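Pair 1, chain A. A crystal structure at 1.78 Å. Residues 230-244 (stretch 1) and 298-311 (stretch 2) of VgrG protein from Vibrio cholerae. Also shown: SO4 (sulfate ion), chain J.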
# COMPACT_ATOMS: atom_id res chain seq x y z
N TYR A 230 -6.88 -1.57 -18.83
CA TYR A 230 -6.60 -1.47 -17.40
C TYR A 230 -7.81 -1.91 -16.58
O TYR A 230 -7.69 -2.83 -15.75
CB TYR A 230 -6.17 -0.03 -17.05
CG TYR A 230 -5.91 0.18 -15.57
CD1 TYR A 230 -4.76 -0.32 -14.97
CD2 TYR A 230 -6.83 0.84 -14.77
CE1 TYR A 230 -4.52 -0.15 -13.61
CE2 TYR A 230 -6.60 1.03 -13.40
CZ TYR A 230 -5.45 0.53 -12.83
OH TYR A 230 -5.23 0.70 -11.49
N LEU A 231 -8.98 -1.27 -16.80
CA LEU A 231 -10.21 -1.59 -16.07
C LEU A 231 -10.67 -3.01 -16.32
O LEU A 231 -10.97 -3.72 -15.36
CB LEU A 231 -11.33 -0.60 -16.39
CG LEU A 231 -11.19 0.80 -15.79
CD1 LEU A 231 -12.35 1.68 -16.22
CD2 LEU A 231 -11.11 0.74 -14.24
N THR A 232 -10.71 -3.45 -17.60
CA THR A 232 -11.13 -4.83 -17.90
C THR A 232 -10.23 -5.84 -17.20
O THR A 232 -10.74 -6.78 -16.62
CB THR A 232 -11.26 -5.08 -19.41
OG1 THR A 232 -12.12 -4.10 -19.99
CG2 THR A 232 -11.81 -6.46 -19.71
N SER A 233 -8.89 -5.61 -17.21
CA SER A 233 -7.95 -6.52 -16.54
C SER A 233 -8.27 -6.63 -15.04
O SER A 233 -8.31 -7.73 -14.50
CB SER A 233 -6.51 -6.08 -16.76
OG SER A 233 -6.18 -6.20 -18.13
N ILE A 234 -8.56 -5.49 -14.38
CA ILE A 234 -8.90 -5.46 -12.96
C ILE A 234 -10.24 -6.17 -12.70
O ILE A 234 -10.33 -6.97 -11.77
CB ILE A 234 -8.88 -4.02 -12.39
CG1 ILE A 234 -7.42 -3.51 -12.30
CG2 ILE A 234 -9.60 -3.94 -11.00
CD1 ILE A 234 -7.27 -2.09 -11.82
N TYR A 235 -11.27 -5.86 -13.52
CA TYR A 235 -12.60 -6.46 -13.35
C TYR A 235 -12.54 -7.98 -13.52
O TYR A 235 -13.11 -8.70 -12.70
CB TYR A 235 -13.62 -5.87 -14.35
CG TYR A 235 -14.14 -4.48 -14.04
CD1 TYR A 235 -13.32 -3.50 -13.49
CD2 TYR A 235 -15.42 -4.10 -14.43
CE1 TYR A 235 -13.77 -2.19 -13.30
CE2 TYR A 235 -15.89 -2.81 -14.23
CZ TYR A 235 -15.05 -1.85 -13.69
OH TYR A 235 -15.54 -0.58 -13.48
N LEU A 236 -11.82 -8.47 -14.56
CA LEU A 236 -11.67 -9.90 -14.83
C LEU A 236 -10.89 -10.60 -13.72
O LEU A 236 -11.29 -11.68 -13.30
CB LEU A 236 -11.01 -10.15 -16.20
CG LEU A 236 -11.83 -9.76 -17.44
CD1 LEU A 236 -11.04 -10.07 -18.72
CD2 LEU A 236 -13.19 -10.45 -17.47
N LYS A 237 -9.80 -9.98 -13.23
CA LYS A 237 -9.01 -10.54 -12.13
C LYS A 237 -9.85 -10.62 -10.84
O LYS A 237 -9.76 -11.62 -10.12
CB LYS A 237 -7.71 -9.74 -11.90
CG LYS A 237 -6.80 -10.34 -10.81
CD LYS A 237 -6.22 -11.70 -11.18
CE LYS A 237 -5.20 -12.15 -10.17
NZ LYS A 237 -4.59 -13.43 -10.60
N THR A 238 -10.67 -9.58 -10.57
CA THR A 238 -11.54 -9.57 -9.38
C THR A 238 -12.52 -10.75 -9.45
O THR A 238 -12.69 -11.46 -8.46
CB THR A 238 -12.22 -8.21 -9.19
OG1 THR A 238 -11.20 -7.21 -9.06
CG2 THR A 238 -13.10 -8.17 -7.94
N ALA A 239 -13.13 -10.97 -10.63
CA ALA A 239 -14.05 -12.08 -10.84
C ALA A 239 -13.32 -13.42 -10.65
O ALA A 239 -13.83 -14.30 -9.95
CB ALA A 239 -14.67 -11.99 -12.23
N GLU A 240 -12.08 -13.54 -11.19
CA GLU A 240 -11.27 -14.76 -11.03
C GLU A 240 -11.00 -15.04 -9.55
O GLU A 240 -11.19 -16.18 -9.10
CB GLU A 240 -9.94 -14.63 -11.80
CG GLU A 240 -8.98 -15.80 -11.62
CD GLU A 240 -7.54 -15.46 -11.97
OE1 GLU A 240 -7.24 -15.28 -13.18
OE2 GLU A 240 -6.71 -15.34 -11.04
N LEU A 241 -10.59 -14.01 -8.79
CA LEU A 241 -10.29 -14.15 -7.37
C LEU A 241 -11.53 -14.44 -6.54
O LEU A 241 -11.45 -15.24 -5.62
CB LEU A 241 -9.56 -12.91 -6.83
CG LEU A 241 -8.17 -12.66 -7.42
CD1 LEU A 241 -7.67 -11.30 -7.03
CD2 LEU A 241 -7.18 -13.73 -6.99
N ALA A 242 -12.67 -13.82 -6.88
CA ALA A 242 -13.94 -14.04 -6.17
C ALA A 242 -14.36 -15.51 -6.32
O ALA A 242 -14.83 -16.11 -5.37
CB ALA A 242 -15.03 -13.13 -6.73
N LYS A 243 -14.15 -16.08 -7.51
CA LYS A 243 -14.46 -17.48 -7.82
C LYS A 243 -13.48 -18.40 -7.11
O LYS A 243 -13.89 -19.40 -6.50
CB LYS A 243 -14.36 -17.66 -9.34
CG LYS A 243 -15.43 -18.52 -9.94
CD LYS A 243 -15.16 -18.70 -11.43
CE LYS A 243 -15.00 -20.15 -11.78
NZ LYS A 243 -14.57 -20.33 -13.19
N LYS A 244 -12.18 -18.08 -7.21
CA LYS A 244 -11.10 -18.86 -6.61
C LYS A 244 -11.22 -18.94 -5.08
O LYS A 244 -11.16 -20.04 -4.50
CB LYS A 244 -9.76 -18.20 -7.00
CG LYS A 244 -8.52 -18.69 -6.29
CD LYS A 244 -8.14 -20.07 -6.72
CE LYS A 244 -6.79 -20.46 -6.18
NZ LYS A 244 -6.54 -21.90 -6.41
N VAL A 298 -16.03 3.12 -23.21
CA VAL A 298 -15.17 2.17 -22.49
C VAL A 298 -16.03 1.28 -21.58
O VAL A 298 -15.96 0.06 -21.68
CB VAL A 298 -14.04 2.89 -21.69
CG1 VAL A 298 -13.38 1.95 -20.69
CG2 VAL A 298 -13.00 3.51 -22.62
N MET A 299 -16.84 1.91 -20.70
CA MET A 299 -17.68 1.21 -19.72
C MET A 299 -18.67 0.24 -20.35
O MET A 299 -18.79 -0.89 -19.87
CB MET A 299 -18.37 2.19 -18.76
CG MET A 299 -17.39 3.03 -17.92
SD MET A 299 -16.00 2.12 -17.20
CE MET A 299 -16.83 1.03 -16.19
N LYS A 300 -19.33 0.67 -21.44
CA LYS A 300 -20.30 -0.15 -22.17
C LYS A 300 -19.65 -1.43 -22.70
O LYS A 300 -20.29 -2.48 -22.66
CB LYS A 300 -20.94 0.67 -23.31
CG LYS A 300 -22.42 1.00 -23.09
CD LYS A 300 -22.69 2.50 -23.08
CE LYS A 300 -24.12 2.87 -22.76
NZ LYS A 300 -24.62 3.91 -23.70
N HIS A 301 -18.37 -1.37 -23.12
CA HIS A 301 -17.64 -2.53 -23.66
C HIS A 301 -17.07 -3.51 -22.64
O HIS A 301 -16.70 -4.62 -23.01
CB HIS A 301 -16.58 -2.07 -24.67
CG HIS A 301 -17.16 -1.65 -25.98
ND1 HIS A 301 -17.52 -0.34 -26.21
CD2 HIS A 301 -17.45 -2.39 -27.07
CE1 HIS A 301 -18.00 -0.31 -27.45
NE2 HIS A 301 -17.96 -1.52 -28.01
N ILE A 302 -17.01 -3.12 -21.35
CA ILE A 302 -16.48 -4.01 -20.31
C ILE A 302 -17.43 -5.17 -20.00
O ILE A 302 -16.96 -6.30 -19.85
CB ILE A 302 -16.04 -3.25 -19.04
CG1 ILE A 302 -14.95 -2.21 -19.37
CG2 ILE A 302 -15.53 -4.24 -17.95
CD1 ILE A 302 -14.54 -1.28 -18.19
N LYS A 303 -18.75 -4.89 -19.84
CA LYS A 303 -19.79 -5.88 -19.49
C LYS A 303 -19.66 -7.21 -20.30
O LYS A 303 -19.57 -8.26 -19.66
CB LYS A 303 -21.22 -5.29 -19.64
CG LYS A 303 -21.56 -4.10 -18.74
CD LYS A 303 -23.02 -3.62 -18.94
CE LYS A 303 -23.34 -2.39 -18.12
NZ LYS A 303 -24.80 -2.20 -17.87
N PRO A 304 -19.56 -7.20 -21.66
CA PRO A 304 -19.44 -8.48 -22.38
C PRO A 304 -18.15 -9.23 -22.13
O PRO A 304 -18.14 -10.45 -22.26
CB PRO A 304 -19.59 -8.11 -23.87
CG PRO A 304 -19.94 -6.68 -23.90
CD PRO A 304 -19.65 -6.05 -22.59
N GLN A 305 -17.06 -8.53 -21.78
CA GLN A 305 -15.78 -9.18 -21.46
C GLN A 305 -15.95 -10.05 -20.20
O GLN A 305 -15.46 -11.18 -20.17
CB GLN A 305 -14.67 -8.14 -21.27
CG GLN A 305 -14.39 -7.31 -22.53
CD GLN A 305 -13.76 -8.08 -23.66
OE1 GLN A 305 -13.11 -9.13 -23.47
NE2 GLN A 305 -13.93 -7.58 -24.87
N LEU A 306 -16.69 -9.55 -19.20
CA LEU A 306 -16.98 -10.34 -18.00
C LEU A 306 -17.96 -11.47 -18.36
O LEU A 306 -17.72 -12.63 -18.01
CB LEU A 306 -17.61 -9.46 -16.92
CG LEU A 306 -16.67 -8.59 -16.08
CD1 LEU A 306 -17.42 -7.44 -15.44
CD2 LEU A 306 -15.97 -9.42 -14.98
N GLN A 307 -19.05 -11.13 -19.06
CA GLN A 307 -20.11 -12.06 -19.43
C GLN A 307 -19.75 -13.20 -20.38
O GLN A 307 -20.48 -14.19 -20.46
CB GLN A 307 -21.38 -11.31 -19.85
CG GLN A 307 -22.00 -10.60 -18.65
CD GLN A 307 -22.99 -9.52 -18.99
OE1 GLN A 307 -23.85 -9.67 -19.86
NE2 GLN A 307 -22.99 -8.45 -18.20
N SER A 308 -18.60 -13.09 -21.08
CA SER A 308 -18.17 -14.16 -21.97
C SER A 308 -17.29 -15.15 -21.17
O SER A 308 -16.99 -16.24 -21.64
CB SER A 308 -17.41 -13.60 -23.17
OG SER A 308 -16.24 -12.93 -22.74
N ARG A 309 -16.93 -14.77 -19.93
CA ARG A 309 -16.04 -15.56 -19.06
C ARG A 309 -16.64 -15.99 -17.73
O ARG A 309 -16.20 -16.99 -17.16
CB ARG A 309 -14.79 -14.74 -18.75
CG ARG A 309 -13.91 -14.48 -19.96
CD ARG A 309 -12.83 -13.48 -19.61
NE ARG A 309 -11.88 -13.25 -20.70
CZ ARG A 309 -12.03 -12.34 -21.65
NH1 ARG A 309 -13.13 -11.60 -21.69
NH2 ARG A 309 -11.09 -12.17 -22.57
N TYR A 310 -17.60 -15.21 -17.22
CA TYR A 310 -18.18 -15.45 -15.89
C TYR A 310 -19.68 -15.44 -15.93
O TYR A 310 -20.26 -14.89 -16.88
CB TYR A 310 -17.65 -14.42 -14.88
CG TYR A 310 -16.16 -14.52 -14.70
CD1 TYR A 310 -15.60 -15.55 -13.94
CD2 TYR A 310 -15.29 -13.65 -15.36
CE1 TYR A 310 -14.22 -15.69 -13.82
CE2 TYR A 310 -13.91 -13.79 -15.25
CZ TYR A 310 -13.38 -14.80 -14.47
OH TYR A 310 -12.02 -14.95 -14.37
N SER A 311 -20.32 -16.03 -14.91
CA SER A 311 -21.78 -16.08 -14.83
C SER A 311 -22.35 -14.68 -14.87
O SER A 311 -21.62 -13.72 -14.55
CB SER A 311 -22.20 -16.77 -13.53
OG SER A 311 -21.89 -15.94 -12.42
S SO4 J . -11.42 -18.79 -13.91
O1 SO4 J . -11.44 -19.74 -12.80
O2 SO4 J . -12.69 -18.90 -14.64
O3 SO4 J . -11.27 -17.43 -13.40
O4 SO4 J . -10.30 -19.11 -14.80
O HOH W 1 -16.80 -18.84 -15.14

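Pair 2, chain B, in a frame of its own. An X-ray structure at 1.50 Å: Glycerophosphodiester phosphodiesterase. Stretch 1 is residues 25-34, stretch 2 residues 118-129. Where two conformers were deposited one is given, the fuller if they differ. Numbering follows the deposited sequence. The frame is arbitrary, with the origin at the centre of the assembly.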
# COMPACT_ATOMS: atom_id res chain seq x y z
N THR B 25 -1.64 -8.77 -5.80
CA THR B 25 -2.48 -9.63 -6.63
C THR B 25 -3.64 -10.14 -5.79
O THR B 25 -3.60 -10.22 -4.56
CB THR B 25 -1.67 -10.82 -7.19
OG1 THR B 25 -1.20 -11.64 -6.10
CG2 THR B 25 -0.52 -10.33 -8.06
N ILE B 26 -4.68 -10.52 -6.50
CA ILE B 26 -5.87 -11.09 -5.85
C ILE B 26 -5.44 -12.33 -5.05
O ILE B 26 -5.88 -12.52 -3.92
CB ILE B 26 -6.94 -11.46 -6.86
CG1 ILE B 26 -7.54 -10.20 -7.51
CG2 ILE B 26 -8.06 -12.33 -6.20
CD1 ILE B 26 -8.12 -9.18 -6.57
N ALA B 27 -4.51 -13.13 -5.57
CA ALA B 27 -4.02 -14.27 -4.76
C ALA B 27 -3.42 -13.79 -3.43
O ALA B 27 -3.72 -14.35 -2.38
CB ALA B 27 -3.02 -15.11 -5.53
N ALA B 28 -2.56 -12.77 -3.48
CA ALA B 28 -1.96 -12.26 -2.26
C ALA B 28 -2.99 -11.70 -1.28
O ALA B 28 -2.92 -11.91 -0.07
CB ALA B 28 -0.87 -11.16 -2.58
N PHE B 29 -3.95 -10.96 -1.82
CA PHE B 29 -4.97 -10.38 -0.95
C PHE B 29 -5.83 -11.46 -0.32
O PHE B 29 -6.17 -11.38 0.83
CB PHE B 29 -5.85 -9.37 -1.61
CG PHE B 29 -5.07 -8.18 -2.12
CD1 PHE B 29 -4.35 -7.42 -1.24
CD2 PHE B 29 -5.05 -7.85 -3.47
CE1 PHE B 29 -3.60 -6.34 -1.69
CE2 PHE B 29 -4.28 -6.76 -3.93
CZ PHE B 29 -3.56 -6.04 -3.00
N THR B 30 -6.16 -12.48 -1.09
CA THR B 30 -6.98 -13.60 -0.56
C THR B 30 -6.25 -14.36 0.52
O THR B 30 -6.80 -14.61 1.56
CB THR B 30 -7.35 -14.54 -1.70
OG1 THR B 30 -8.02 -13.83 -2.76
CG2 THR B 30 -8.28 -15.68 -1.17
N LYS B 31 -4.96 -14.65 0.31
CA LYS B 31 -4.13 -15.26 1.33
C LYS B 31 -4.09 -14.42 2.60
O LYS B 31 -4.22 -14.96 3.71
CB LYS B 31 -2.72 -15.50 0.78
CG LYS B 31 -1.68 -15.97 1.78
CD LYS B 31 -1.87 -17.33 2.25
CE LYS B 31 -0.71 -17.73 3.17
NZ LYS B 31 -0.97 -19.05 3.81
N ALA B 32 -3.84 -13.11 2.48
CA ALA B 32 -3.76 -12.28 3.67
C ALA B 32 -5.11 -12.28 4.41
O ALA B 32 -5.14 -12.28 5.65
CB ALA B 32 -3.33 -10.84 3.27
N LEU B 33 -6.20 -12.21 3.66
CA LEU B 33 -7.56 -12.22 4.23
C LEU B 33 -7.76 -13.51 5.04
O LEU B 33 -8.13 -13.48 6.22
CB LEU B 33 -8.59 -12.19 3.11
CG LEU B 33 -9.06 -10.86 2.53
CD1 LEU B 33 -9.34 -10.98 0.97
CD2 LEU B 33 -10.31 -10.37 3.24
N LEU B 34 -7.39 -14.61 4.43
CA LEU B 34 -7.58 -15.92 5.07
C LEU B 34 -6.64 -16.10 6.25
O LEU B 34 -6.99 -16.83 7.19
CB LEU B 34 -7.38 -17.02 4.07
CG LEU B 34 -8.45 -17.13 2.98
CD1 LEU B 34 -8.09 -18.19 1.98
CD2 LEU B 34 -9.82 -17.40 3.57
N ARG B 118 -11.34 -2.21 -8.10
CA ARG B 118 -12.70 -2.71 -7.93
C ARG B 118 -12.72 -4.22 -7.65
O ARG B 118 -13.53 -4.66 -6.85
CB ARG B 118 -13.56 -2.36 -9.15
CG ARG B 118 -15.05 -2.65 -8.93
CD ARG B 118 -15.79 -2.24 -10.18
NE ARG B 118 -15.83 -0.78 -10.28
CZ ARG B 118 -16.41 -0.11 -11.28
NH1 ARG B 118 -17.07 -0.74 -12.26
NH2 ARG B 118 -16.35 1.21 -11.26
N GLU B 119 -11.88 -5.01 -8.31
CA GLU B 119 -11.88 -6.46 -8.06
C GLU B 119 -11.36 -6.76 -6.69
O GLU B 119 -11.92 -7.57 -5.96
CB GLU B 119 -11.05 -7.22 -9.09
CG GLU B 119 -11.11 -8.73 -8.85
CD GLU B 119 -10.39 -9.56 -9.88
OE1 GLU B 119 -9.72 -8.98 -10.76
OE2 GLU B 119 -10.50 -10.82 -9.79
N LEU B 120 -10.25 -6.10 -6.32
CA LEU B 120 -9.73 -6.23 -4.99
C LEU B 120 -10.84 -6.01 -3.96
O LEU B 120 -11.07 -6.82 -3.06
CB LEU B 120 -8.55 -5.26 -4.77
CG LEU B 120 -8.28 -4.86 -3.32
CD1 LEU B 120 -8.03 -6.05 -2.39
CD2 LEU B 120 -7.09 -3.90 -3.29
N ILE B 121 -11.58 -4.91 -4.10
CA ILE B 121 -12.67 -4.60 -3.15
C ILE B 121 -13.75 -5.71 -3.15
O ILE B 121 -14.19 -6.17 -2.08
CB ILE B 121 -13.34 -3.26 -3.46
CG1 ILE B 121 -12.36 -2.09 -3.29
CG2 ILE B 121 -14.55 -3.02 -2.49
CD1 ILE B 121 -12.83 -0.76 -3.96
N GLU B 122 -14.16 -6.10 -4.36
CA GLU B 122 -15.29 -7.03 -4.48
C GLU B 122 -14.88 -8.42 -3.96
O GLU B 122 -15.72 -9.13 -3.41
CB GLU B 122 -15.92 -6.98 -5.89
CG GLU B 122 -16.68 -5.63 -6.16
CD GLU B 122 -17.17 -5.45 -7.61
OE1 GLU B 122 -17.05 -6.41 -8.39
OE2 GLU B 122 -17.64 -4.33 -7.97
N THR B 123 -13.60 -8.78 -4.08
CA THR B 123 -13.06 -10.00 -3.50
C THR B 123 -13.03 -9.92 -1.98
O THR B 123 -13.49 -10.84 -1.28
CB THR B 123 -11.61 -10.32 -4.02
OG1 THR B 123 -11.65 -10.52 -5.43
CG2 THR B 123 -10.96 -11.54 -3.31
N ALA B 124 -12.44 -8.87 -1.43
CA ALA B 124 -12.29 -8.71 -0.02
C ALA B 124 -13.66 -8.61 0.68
O ALA B 124 -13.86 -9.20 1.73
CB ALA B 124 -11.41 -7.49 0.29
N GLU B 125 -14.56 -7.80 0.12
CA GLU B 125 -15.86 -7.61 0.73
C GLU B 125 -16.67 -8.90 0.74
O GLU B 125 -17.48 -9.08 1.66
CB GLU B 125 -16.65 -6.53 0.01
CG GLU B 125 -16.06 -5.15 0.25
CD GLU B 125 -16.06 -4.74 1.71
OE1 GLU B 125 -17.17 -4.57 2.28
OE2 GLU B 125 -14.96 -4.59 2.35
N LYS B 126 -16.52 -9.73 -0.29
CA LYS B 126 -17.26 -11.04 -0.28
C LYS B 126 -16.77 -11.90 0.88
O LYS B 126 -17.55 -12.68 1.49
CB LYS B 126 -17.04 -11.78 -1.59
CG LYS B 126 -17.74 -13.14 -1.66
N LEU B 127 -15.49 -11.82 1.20
CA LEU B 127 -14.89 -12.66 2.22
C LEU B 127 -15.04 -12.09 3.61
O LEU B 127 -15.07 -12.86 4.57
CB LEU B 127 -13.42 -12.88 1.94
CG LEU B 127 -13.13 -13.74 0.70
CD1 LEU B 127 -11.62 -13.74 0.25
CD2 LEU B 127 -13.62 -15.20 1.01
N SER B 128 -15.12 -10.77 3.75
CA SER B 128 -15.17 -10.19 5.07
C SER B 128 -15.86 -8.84 5.06
O SER B 128 -15.64 -7.99 4.19
CB SER B 128 -13.75 -10.03 5.58
OG SER B 128 -13.72 -9.24 6.76
N ALA B 129 -16.69 -8.62 6.06
CA ALA B 129 -17.26 -7.30 6.23
C ALA B 129 -16.45 -6.48 7.21
O ALA B 129 -16.77 -5.33 7.40
CB ALA B 129 -18.73 -7.42 6.75

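The sharpest difference lies at the C-terminal end of the contact. In pair 1 the large side chain is on stretch 2: Tyr A310 lays its ring over the small Ala A239, whose CB sits 3.6 Å from the centroid of the Tyr A310 ring, over its face. In pair 2 the sizes are reversed. Ser B128 takes the place of Tyr A310, and Leu B33 takes the place of Ala A239. Leu B33 CD2 approaches Ser B128 CB at 4.2 Å, and Leu B33 CD1 reaches Leu B127 CD1 at 3.7 Å.

The backbone arrangement is shared. In each pair two helices run in roughly the same direction, crossing at -32° in pair 1 and -24° in pair 2. Their axes approach to 10.0 and 10.2 Å. Fourteen central residues superpose with an RMSD of 0.6 Å. No hydrogen bond joins the two stretches in either pair, so side-chain packing makes the direct contact.

An aromatic ring occupies the same site in both. Tyr A235 matches Phe B29, and both have chi1 in m. Their partners, Ile A302 and Leu B120, also match. Tyr A235 CD2 lies 3.5 Å from Ile A302 CG2, in an oblique approach. In pair 2 Leu B120 CD1 stands over the ring face, 3.6 Å from Phe B29 CD2.

One turn earlier, Thr A232 matches Ile B26. Thr A232 CG2 touches Gln A305 CB at 3.7 Å. The longer Ile B26 reaches the opposite backbone, with its CD1 3.7 Å from Leu B120 CA.

Further along, Leu A236 matches Thr B30. Leu A236 fills much space: its CD2 is 3.9 Å from Leu A306 CD2 and 3.7 Å from Arg A309 CD. Thr B30 covers less, and its OG1 donates to Ile B26 O at 2.8 Å, within its own helix. Ala B124 takes the place of Leu A306, and Leu B33 that of Ala A239, so the leucine and the alanine change helices. Ala A239 CB lies 4.0 Å from Leu A306 CD2 in pair 1, and Leu B33 CD1 lies 4.1 Å from Ala B124 CB in pair 2.

Arg A309 and Leu B127 also match. Arg A309 NH1 donates to Gln A305 O at 2.8 Å and Gln A305 OE1 at 3.0 Å, while Leu A236 CD1 lies over one guanidinium face. Leu B127 makes apolar contacts instead.

Pair 1 also holds a sulfate, probably from the crystallisation liquor. Tyr A310 OH donates to SO4 O3 at 2.8 Å, and Lys A243 NZ to SO4 O2 at 2.8 Å, so the ion links the two stretches.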